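Local coordinates for protein 4-alpha-glucanotransferase (Streptococcus agalactiae, PDB 6M6T) that belongs to the amylomaltase (disproportionating enzyme) family, whose catalytic domain is a TIM barrel, and holds glycan ligands in a pocket, at residues Pro97-Tyr102 against Asn469-Arg475; Asp397-Gly403 against Asp453-Arg459; Glu430-Arg434 against Arg483-Glu489. All blocks are in the same frame, centred on the assembly; numbering follows the deposited sequence.

Contact 1 (Pro97-Tyr102 against Asn469-Arg475); sequences PEVVDY and NWQWRMR
The Tyr102 hydroxyl donates a hydrogen bond to the carbonyl oxygen of Trp470, with OH to O at 2.7 Å. The oxygen lies at the ring edge, and the hydroxyl sits in the carbonyl plane. At the other end, Glu98 and Arg475 form a salt bridge. A single nitrogen, Arg475 NH1, stands 3.1 Å from both Glu98 OE1 and OE2, and the carboxylate and guanidinium planes are perpendicular. Each charge has a second partner: Lys454 for Glu98, Asp478 for Arg475. Between these ends, Val100 N bonds to Gln471 O at 3.0 Å. Arg473 N bonds weakly to Glu98 O, at 3.3 Å. A water joins Val100 O and Tyr102 N, and reaches Gln471 NE2 weakly. Val100 CG2 packs on the aliphatic part of Arg473, 3.4 Å from CD, and the side chains cross at about a right angle. Arg473 NE bonds Leu16 O. The Val99 CG1 methyl rests against CB and CG of Gln471, the side chains crossing at a slant. Val99 and Trp472 form a single antiparallel, non-hydrogen-bonded bridge. It joins two long loops of the TIM-barrel enzyme beside the glycan pocket, where the Trp470 side chain is about 5 Å from bound 1,5-anhydro-D-glucitol.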
# COMPACT_ATOMS: atom_id res chain seq x y z
N PRO A 97 -6.58 -6.72 -20.61
CA PRO A 97 -6.75 -7.33 -19.28
C PRO A 97 -5.61 -7.06 -18.31
O PRO A 97 -5.89 -6.75 -17.14
CB PRO A 97 -6.89 -8.83 -19.58
CG PRO A 97 -6.47 -8.98 -21.01
CD PRO A 97 -6.86 -7.69 -21.67
N GLU A 98 -4.34 -7.16 -18.73
CA GLU A 98 -3.22 -7.02 -17.79
C GLU A 98 -2.74 -5.57 -17.64
O GLU A 98 -1.58 -5.34 -17.28
CB GLU A 98 -2.03 -7.93 -18.18
CG GLU A 98 -1.70 -8.06 -19.67
CD GLU A 98 -0.33 -8.71 -19.92
OE1 GLU A 98 0.11 -8.74 -21.10
OE2 GLU A 98 0.31 -9.18 -18.94
N VAL A 99 -3.62 -4.60 -17.91
CA VAL A 99 -3.37 -3.18 -17.63
C VAL A 99 -4.65 -2.59 -17.07
O VAL A 99 -5.72 -2.74 -17.68
CB VAL A 99 -2.93 -2.39 -18.88
CG1 VAL A 99 -2.72 -0.92 -18.51
CG2 VAL A 99 -1.68 -2.97 -19.51
N VAL A 100 -4.56 -1.93 -15.92
CA VAL A 100 -5.71 -1.15 -15.47
C VAL A 100 -5.72 0.17 -16.22
O VAL A 100 -4.67 0.68 -16.62
CB VAL A 100 -5.70 -0.91 -13.95
CG1 VAL A 100 -7.08 -0.48 -13.49
CG2 VAL A 100 -5.23 -2.13 -13.19
N ASP A 101 -6.92 0.71 -16.44
CA ASP A 101 -7.10 2.07 -16.92
C ASP A 101 -7.87 2.83 -15.83
O ASP A 101 -9.10 2.77 -15.77
CB ASP A 101 -7.80 2.12 -18.27
CG ASP A 101 -8.12 3.55 -18.72
OD1 ASP A 101 -7.37 4.49 -18.35
OD2 ASP A 101 -9.14 3.73 -19.43
N TYR A 102 -7.12 3.51 -14.95
CA TYR A 102 -7.75 4.29 -13.89
C TYR A 102 -8.44 5.51 -14.44
O TYR A 102 -9.41 6.00 -13.85
CB TYR A 102 -6.71 4.72 -12.85
CG TYR A 102 -6.05 3.62 -12.04
CD1 TYR A 102 -4.92 2.97 -12.52
CD2 TYR A 102 -6.54 3.26 -10.78
CE1 TYR A 102 -4.31 1.97 -11.79
CE2 TYR A 102 -5.93 2.26 -10.04
CZ TYR A 102 -4.81 1.61 -10.55
OH TYR A 102 -4.19 0.61 -9.83
N ASN A 469 1.94 3.60 -13.96
CA ASN A 469 2.32 2.99 -12.70
C ASN A 469 1.08 2.42 -12.04
O ASN A 469 -0.01 3.00 -12.16
CB ASN A 469 3.02 4.01 -11.75
CG ASN A 469 4.48 4.28 -12.11
OD1 ASN A 469 5.29 3.37 -12.19
ND2 ASN A 469 4.81 5.54 -12.32
N TRP A 470 1.25 1.31 -11.31
CA TRP A 470 0.17 0.63 -10.59
C TRP A 470 -0.84 -0.00 -11.55
O TRP A 470 -2.02 -0.16 -11.22
CB TRP A 470 -0.54 1.56 -9.60
CG TRP A 470 0.39 2.57 -8.96
CD1 TRP A 470 0.54 3.89 -9.29
CD2 TRP A 470 1.30 2.34 -7.87
NE1 TRP A 470 1.48 4.48 -8.50
CE2 TRP A 470 1.96 3.56 -7.61
CE3 TRP A 470 1.63 1.22 -7.10
CZ2 TRP A 470 2.93 3.69 -6.61
CZ3 TRP A 470 2.59 1.36 -6.09
CH2 TRP A 470 3.23 2.58 -5.86
N GLN A 471 -0.38 -0.38 -12.74
CA GLN A 471 -1.26 -0.85 -13.78
C GLN A 471 -1.17 -2.34 -14.05
O GLN A 471 -1.96 -2.84 -14.86
CB GLN A 471 -0.98 -0.10 -15.08
CG GLN A 471 -1.71 1.18 -15.20
CD GLN A 471 -1.04 2.08 -16.18
OE1 GLN A 471 -0.18 1.62 -16.95
NE2 GLN A 471 -1.40 3.36 -16.17
N TRP A 472 -0.25 -3.05 -13.42
CA TRP A 472 -0.11 -4.47 -13.75
C TRP A 472 -1.29 -5.27 -13.22
O TRP A 472 -1.67 -5.16 -12.05
CB TRP A 472 1.19 -5.03 -13.20
CG TRP A 472 1.43 -6.42 -13.67
CD1 TRP A 472 1.77 -6.81 -14.93
CD2 TRP A 472 1.33 -7.61 -12.89
NE1 TRP A 472 1.91 -8.17 -14.98
CE2 TRP A 472 1.64 -8.69 -13.74
CE3 TRP A 472 1.01 -7.87 -11.55
CZ2 TRP A 472 1.63 -10.01 -13.30
CZ3 TRP A 472 1.00 -9.18 -11.12
CH2 TRP A 472 1.32 -10.23 -11.99
N ARG A 473 -1.87 -6.09 -14.09
CA ARG A 473 -2.77 -7.14 -13.68
C ARG A 473 -2.25 -8.46 -14.23
O ARG A 473 -1.45 -8.49 -15.17
CB ARG A 473 -4.21 -6.86 -14.14
CG ARG A 473 -4.84 -5.66 -13.42
CD ARG A 473 -6.23 -5.34 -13.94
NE ARG A 473 -7.20 -6.35 -13.52
CZ ARG A 473 -8.26 -6.73 -14.24
NH1 ARG A 473 -8.49 -6.18 -15.43
NH2 ARG A 473 -9.08 -7.65 -13.78
N MET A 474 -2.68 -9.56 -13.64
CA MET A 474 -2.18 -10.88 -13.98
C MET A 474 -3.27 -11.72 -14.65
O MET A 474 -4.38 -11.87 -14.11
CB MET A 474 -1.67 -11.59 -12.74
CG MET A 474 -1.56 -13.09 -12.88
SD MET A 474 -1.88 -13.80 -11.26
CE MET A 474 -3.61 -13.37 -11.12
N ARG A 475 -2.95 -12.27 -15.82
CA ARG A 475 -3.87 -13.18 -16.49
C ARG A 475 -3.96 -14.50 -15.73
O ARG A 475 -2.93 -15.06 -15.33
CB ARG A 475 -3.40 -13.41 -17.92
CG ARG A 475 -2.81 -12.18 -18.56
CD ARG A 475 -2.82 -12.28 -20.08
NE ARG A 475 -1.86 -13.26 -20.59
CZ ARG A 475 -0.58 -12.99 -20.85
NH1 ARG A 475 -0.11 -11.76 -20.63
NH2 ARG A 475 0.22 -13.93 -21.32
O HOH W 1 -4.64 3.70 -16.01

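Contact 2 (Asp397-Gly403 against Asp453-Arg459); sequences DNEVING and DKPADSR. With ASO (1,5-anhydro-D-glucitol), chain I; AC1 (4,6-dideoxy-4-{[(1S,4R,5S,6S)-4,5,6-trihydroxy-3-(hydroxymethyl)cyclohex-2-en-1-yl]amino}-alpha-D-glucopyranose), chain J.
Gly403 and Ala456 bring the two backbones closest, with their CA atoms 4.4 Å apart. Asn402 lies near Pro455, and Glu399 beside Arg459. Val400 is the N-cap residue of the short helix 401-404. Asp453, with positive phi, is the C-prime residue of a Schellman motif that ends helix 448-451. Ser458 N bonds back to Pro455 O inside a 3-10 turn. Val400 points into this turn. Its CG2 lies 3.4 Å from Pro455 O, and its CG1 meets Ser458. Both segments follow neighbouring parallel barrel strands, 389-392 and 443-447, the second by way of helix 448-451. In TIM barrels such loops carry the site, here with Asp397. With chi1 at -167°, CG of Arg459 points opposite the backbone N, and the extended chain lays the guanidinium over the Asn398-Glu399 peptide. Glu399 N is 3.7 Å above the centre of the guanidinium. Asp397 O is at the guanidinium edge, but its modelled bond to NH2 is doubtfully short. NE bonds Asn461 O. Asn402 ND2 donates to Lys454 O at 3.3 Å, from above the carbonyl plane. It also makes a weak bond to Asp453 OD1 at 2.9 Å, an oxygen that Thr429 shares. The Asn402 amide and Asp453 carboxylate planes are 76° apart. The Asp397 side chain lies in the glycan pocket, where OD2 accepts a hydrogen bond from O3 of 1,5-anhydro-D-glucitol at 2.6 Å.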
# COMPACT_ATOMS: atom_id res chain seq x y z
N ASP A 397 8.55 -1.20 -5.93
CA ASP A 397 9.24 -0.03 -6.45
C ASP A 397 10.50 -0.38 -7.23
O ASP A 397 11.08 0.50 -7.88
CB ASP A 397 9.59 0.92 -5.31
CG ASP A 397 8.42 1.13 -4.37
OD1 ASP A 397 8.28 0.30 -3.45
OD2 ASP A 397 7.66 2.12 -4.55
N ASN A 398 10.92 -1.64 -7.21
CA ASN A 398 12.08 -2.11 -7.95
C ASN A 398 11.63 -2.73 -9.25
O ASN A 398 10.46 -3.04 -9.46
CB ASN A 398 12.85 -3.15 -7.13
CG ASN A 398 13.50 -2.56 -5.90
OD1 ASN A 398 13.05 -2.76 -4.77
ND2 ASN A 398 14.58 -1.84 -6.13
N GLU A 399 12.60 -2.95 -10.13
CA GLU A 399 12.31 -3.64 -11.37
C GLU A 399 11.85 -5.07 -11.09
O GLU A 399 12.10 -5.62 -10.03
CB GLU A 399 13.55 -3.64 -12.25
CG GLU A 399 14.22 -2.29 -12.30
CD GLU A 399 15.66 -2.37 -12.74
OE1 GLU A 399 16.55 -2.50 -11.85
OE2 GLU A 399 15.90 -2.30 -13.97
N VAL A 400 11.13 -5.66 -12.04
CA VAL A 400 10.95 -7.10 -11.98
C VAL A 400 12.30 -7.74 -12.27
O VAL A 400 13.15 -7.16 -12.96
CB VAL A 400 9.88 -7.58 -12.98
CG1 VAL A 400 8.59 -6.80 -12.79
CG2 VAL A 400 10.41 -7.48 -14.40
N ILE A 401 12.51 -8.94 -11.71
CA ILE A 401 13.82 -9.61 -11.81
C ILE A 401 14.27 -9.70 -13.26
O ILE A 401 15.44 -9.46 -13.59
CB ILE A 401 13.77 -11.02 -11.17
CG1 ILE A 401 13.58 -10.92 -9.66
CG2 ILE A 401 15.03 -11.82 -11.51
CD1 ILE A 401 13.14 -12.22 -9.06
N ASN A 402 13.35 -10.06 -14.16
CA ASN A 402 13.70 -10.10 -15.57
C ASN A 402 14.19 -8.75 -16.05
O ASN A 402 15.09 -8.69 -16.90
CB ASN A 402 12.51 -10.54 -16.40
CG ASN A 402 12.46 -12.02 -16.55
OD1 ASN A 402 13.49 -12.68 -16.52
ND2 ASN A 402 11.25 -12.56 -16.70
N GLY A 403 13.63 -7.67 -15.50
CA GLY A 403 14.10 -6.34 -15.86
C GLY A 403 15.42 -5.99 -15.21
O GLY A 403 16.32 -5.46 -15.87
N ASP A 453 7.41 -15.08 -14.45
CA ASP A 453 8.48 -14.68 -15.38
C ASP A 453 8.01 -13.56 -16.31
O ASP A 453 8.06 -13.69 -17.54
CB ASP A 453 8.97 -15.90 -16.18
CG ASP A 453 10.39 -15.72 -16.75
OD1 ASP A 453 11.32 -15.40 -15.98
OD2 ASP A 453 10.57 -15.91 -17.97
N LYS A 454 7.54 -12.41 -15.70
CA LYS A 454 7.04 -11.39 -16.63
C LYS A 454 8.13 -10.37 -16.98
O LYS A 454 9.06 -10.16 -16.21
CB LYS A 454 5.82 -10.68 -16.03
CG LYS A 454 4.52 -11.48 -16.13
CD LYS A 454 4.22 -11.83 -17.58
CE LYS A 454 2.77 -12.27 -17.77
NZ LYS A 454 1.79 -11.16 -17.54
N PRO A 455 8.05 -9.72 -18.18
CA PRO A 455 9.16 -8.86 -18.64
C PRO A 455 9.18 -7.48 -17.99
O PRO A 455 8.39 -7.22 -17.08
CB PRO A 455 8.92 -8.75 -20.15
CG PRO A 455 7.83 -9.76 -20.46
CD PRO A 455 7.02 -9.85 -19.22
N ALA A 456 10.07 -6.59 -18.43
CA ALA A 456 10.26 -5.32 -17.73
C ALA A 456 9.01 -4.46 -17.71
O ALA A 456 8.86 -3.63 -16.80
CB ALA A 456 11.41 -4.53 -18.34
N ASP A 457 8.10 -4.66 -18.68
CA ASP A 457 6.85 -3.89 -18.72
C ASP A 457 6.06 -3.99 -17.43
O ASP A 457 5.26 -3.09 -17.13
CB ASP A 457 5.96 -4.36 -19.90
CG ASP A 457 5.54 -5.87 -19.81
OD1 ASP A 457 5.11 -6.36 -18.73
OD2 ASP A 457 5.60 -6.57 -20.85
N SER A 458 6.27 -5.05 -16.64
CA SER A 458 5.36 -5.46 -15.58
C SER A 458 5.64 -4.79 -14.25
O SER A 458 4.94 -5.07 -13.27
CB SER A 458 5.42 -6.98 -15.39
OG SER A 458 6.77 -7.42 -15.37
N ARG A 459 6.65 -3.92 -14.20
CA ARG A 459 7.00 -3.21 -12.98
C ARG A 459 5.78 -2.47 -12.43
O ARG A 459 5.02 -1.87 -13.18
CB ARG A 459 8.15 -2.23 -13.27
CG ARG A 459 8.86 -1.64 -12.07
CD ARG A 459 9.83 -0.54 -12.48
NE ARG A 459 10.43 0.03 -11.28
CZ ARG A 459 11.68 0.49 -11.18
NH1 ARG A 459 12.49 0.48 -12.23
NH2 ARG A 459 12.10 0.97 -10.03
C1 ASO I . 6.90 4.76 0.55
C2 ASO I . 6.74 4.04 -0.81
C3 ASO I . 7.14 4.99 -1.95
C4 ASO I . 6.25 6.24 -1.87
C5 ASO I . 6.40 6.88 -0.52
C6 ASO I . 5.32 7.96 -0.38
O2 ASO I . 7.51 2.84 -0.85
O3 ASO I . 6.99 4.31 -3.24
O4 ASO I . 6.57 7.20 -2.91
O5 ASO I . 6.09 5.95 0.52
O6 ASO I . 4.86 8.01 0.98
C1 AC1 J . 18.35 3.55 -3.22
O2 AC1 J . 18.73 5.92 -3.53
C2 AC1 J . 17.72 4.90 -3.54
C4A AC1 J . 11.41 4.43 0.07
C3 AC1 J . 16.73 5.25 -2.46
O3 AC1 J . 16.18 6.51 -2.80
C4 AC1 J . 15.64 4.18 -2.40
N4A AC1 J . 14.72 4.41 -1.28
C5 AC1 J . 16.23 2.81 -2.19
O5 AC1 J . 17.28 2.52 -3.17
C6 AC1 J . 15.08 1.78 -2.24
C1B AC1 J . 13.64 5.37 -1.52
C2B AC1 J . 13.27 5.93 -0.18
O2B AC1 J . 14.48 6.38 0.42
C3B AC1 J . 12.72 4.81 0.66
O3B AC1 J . 12.44 5.27 1.97
O4 AC1 J . 10.89 3.29 0.80
C5B AC1 J . 11.53 4.17 -1.30
C7B AC1 J . 12.57 4.68 -2.08
C6B AC1 J . 10.43 3.37 -1.97
O6B AC1 J . 9.92 2.48 -0.98

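Contact 3 (Glu430-Arg434 against Arg483-Glu489); sequences ETVLR and RKAFLKE
Phe486 reaches across to Glu430, and the aliphatic part of Glu430 lies on the face of its ring. Glu430 CG is 3.4 Å from the ring centroid and 18° off the normal, a CH-pi contact. CB of Phe486 points toward helix 428-438, and with CG anti to the backbone N the ring extends as far as Glu430. Two other residues of that helix meet the ring at its edge. Leu433 CD1 comes to 4.2 Å from Phe486 CE2. The guanidinium of Arg434 stands steeply against the ring, 76° between planes, and Phe486 CE1 lies over its face. Arg434 then turns its NH2 to Glu489. This salt bridge measures 3.0 Å from NH2 to OE1, and OE2 is nearly as close. The carboxylate lies at the guanidinium edge but is twisted well out of its plane. Beyond the aromatic contact, Glu430 OE1 faces Arg483 NH1 at 3.9 Å. This is a long ion pair of charges alone, since no N-H points at the oxygen. The axes of the short segments 430-434 and 483-489 approach to 11.4 Å at an angle of 25°, close to parallel. Strand 443-447 of the barrel, helix 448-451 and a long loop come between the two helices in sequence. Nearby, Leu487 packs on Phe35 of helix 27-38, and Val432 packs on Trp404 of helix 401-404.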
# COMPACT_ATOMS: atom_id res chain seq x y z
N GLU A 430 13.62 -18.03 -11.74
CA GLU A 430 13.70 -19.24 -10.93
C GLU A 430 15.07 -19.36 -10.25
O GLU A 430 15.16 -19.80 -9.09
CB GLU A 430 13.38 -20.45 -11.83
CG GLU A 430 11.86 -20.70 -12.02
CD GLU A 430 11.47 -21.28 -13.38
OE1 GLU A 430 10.24 -21.41 -13.63
OE2 GLU A 430 12.37 -21.59 -14.19
N THR A 431 16.14 -18.92 -10.93
CA THR A 431 17.44 -18.85 -10.28
C THR A 431 17.38 -17.97 -9.04
O THR A 431 17.61 -18.44 -7.90
CB THR A 431 18.50 -18.31 -11.25
OG1 THR A 431 18.32 -18.89 -12.55
CG2 THR A 431 19.91 -18.64 -10.74
N VAL A 432 17.06 -16.69 -9.24
CA VAL A 432 17.10 -15.72 -8.15
C VAL A 432 16.22 -16.20 -7.01
O VAL A 432 16.60 -16.10 -5.84
CB VAL A 432 16.70 -14.32 -8.65
CG1 VAL A 432 16.57 -13.33 -7.47
CG2 VAL A 432 17.71 -13.80 -9.66
N LEU A 433 15.05 -16.75 -7.33
CA LEU A 433 14.11 -17.13 -6.28
C LEU A 433 14.58 -18.37 -5.52
O LEU A 433 14.34 -18.48 -4.30
CB LEU A 433 12.74 -17.35 -6.91
CG LEU A 433 11.97 -16.08 -7.19
CD1 LEU A 433 10.87 -16.36 -8.19
CD2 LEU A 433 11.38 -15.58 -5.90
N ARG A 434 15.28 -19.29 -6.19
CA ARG A 434 15.91 -20.38 -5.45
C ARG A 434 16.87 -19.82 -4.41
O ARG A 434 16.79 -20.16 -3.21
CB ARG A 434 16.65 -21.34 -6.40
CG ARG A 434 15.73 -22.30 -7.15
CD ARG A 434 16.21 -23.74 -7.03
NE ARG A 434 15.14 -24.71 -7.29
CZ ARG A 434 14.58 -24.88 -8.48
NH1 ARG A 434 15.00 -24.17 -9.51
NH2 ARG A 434 13.61 -25.77 -8.63
N ARG A 483 3.91 -23.12 -12.76
CA ARG A 483 4.34 -22.04 -11.87
C ARG A 483 4.04 -22.39 -10.42
O ARG A 483 4.88 -22.22 -9.52
CB ARG A 483 3.68 -20.71 -12.23
CG ARG A 483 3.86 -20.24 -13.66
CD ARG A 483 5.31 -20.24 -14.09
NE ARG A 483 5.49 -19.48 -15.32
CZ ARG A 483 6.40 -19.77 -16.25
NH1 ARG A 483 7.21 -20.81 -16.07
NH2 ARG A 483 6.51 -19.02 -17.35
N LYS A 484 2.82 -22.89 -10.17
CA LYS A 484 2.42 -23.24 -8.81
C LYS A 484 3.30 -24.34 -8.25
O LYS A 484 3.68 -24.31 -7.08
CB LYS A 484 0.95 -23.66 -8.78
CG LYS A 484 -0.02 -22.51 -9.05
CD LYS A 484 -1.31 -22.95 -9.76
CE LYS A 484 -2.42 -23.22 -8.77
NZ LYS A 484 -2.22 -24.57 -8.20
N ALA A 485 3.64 -25.33 -9.09
CA ALA A 485 4.49 -26.43 -8.64
C ALA A 485 5.89 -25.94 -8.30
O ALA A 485 6.51 -26.40 -7.33
CB ALA A 485 4.54 -27.52 -9.71
N PHE A 486 6.39 -24.99 -9.09
CA PHE A 486 7.68 -24.38 -8.81
C PHE A 486 7.68 -23.70 -7.45
O PHE A 486 8.63 -23.85 -6.65
CB PHE A 486 8.03 -23.37 -9.90
CG PHE A 486 9.20 -22.52 -9.54
CD1 PHE A 486 10.45 -23.09 -9.35
CD2 PHE A 486 9.06 -21.17 -9.34
CE1 PHE A 486 11.53 -22.32 -8.99
CE2 PHE A 486 10.14 -20.39 -8.98
CZ PHE A 486 11.38 -20.97 -8.80
N LEU A 487 6.64 -22.90 -7.18
CA LEU A 487 6.59 -22.21 -5.89
C LEU A 487 6.50 -23.21 -4.75
O LEU A 487 7.22 -23.10 -3.75
CB LEU A 487 5.43 -21.20 -5.85
CG LEU A 487 5.22 -20.39 -4.55
CD1 LEU A 487 6.50 -19.70 -4.12
CD2 LEU A 487 4.08 -19.40 -4.64
N LYS A 488 5.62 -24.22 -4.87
CA LYS A 488 5.55 -25.22 -3.82
C LYS A 488 6.90 -25.90 -3.61
O LYS A 488 7.29 -26.17 -2.47
CB LYS A 488 4.48 -26.28 -4.12
CG LYS A 488 4.29 -27.24 -2.94
CD LYS A 488 3.35 -28.37 -3.26
CE LYS A 488 2.31 -28.54 -2.16
NZ LYS A 488 0.99 -29.07 -2.69
N GLU A 489 7.62 -26.15 -4.70
CA GLU A 489 8.90 -26.84 -4.59
C GLU A 489 9.90 -26.01 -3.79
O GLU A 489 10.48 -26.50 -2.82
CB GLU A 489 9.47 -27.19 -5.97
CG GLU A 489 10.84 -27.83 -5.92
CD GLU A 489 11.52 -27.83 -7.27
OE1 GLU A 489 12.66 -28.35 -7.40
OE2 GLU A 489 10.89 -27.30 -8.22

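In the fold
Contacts 1 and 2 have centres 14 Å apart and touch directly. Lys454 NZ of contact 2 makes a salt bridge of 2.8 Å to Glu98 OE2 of contact 1, and Trp472 CD1 packs 3.7 Å from Ser458 CB. Contact 3 is 16 Å from contact 2, between centres. Ile401 CG2 and Val432 CG2 meet there at 3.8 Å, and Asp453 CB lies near Arg483. Contacts 1 and 3 do not touch; their nearest atoms are about 9 Å apart. Contact 2 therefore bridges the other two. It also reaches the glycan pocket through Asp397, whereas contact 1 comes near the ligands through Trp470.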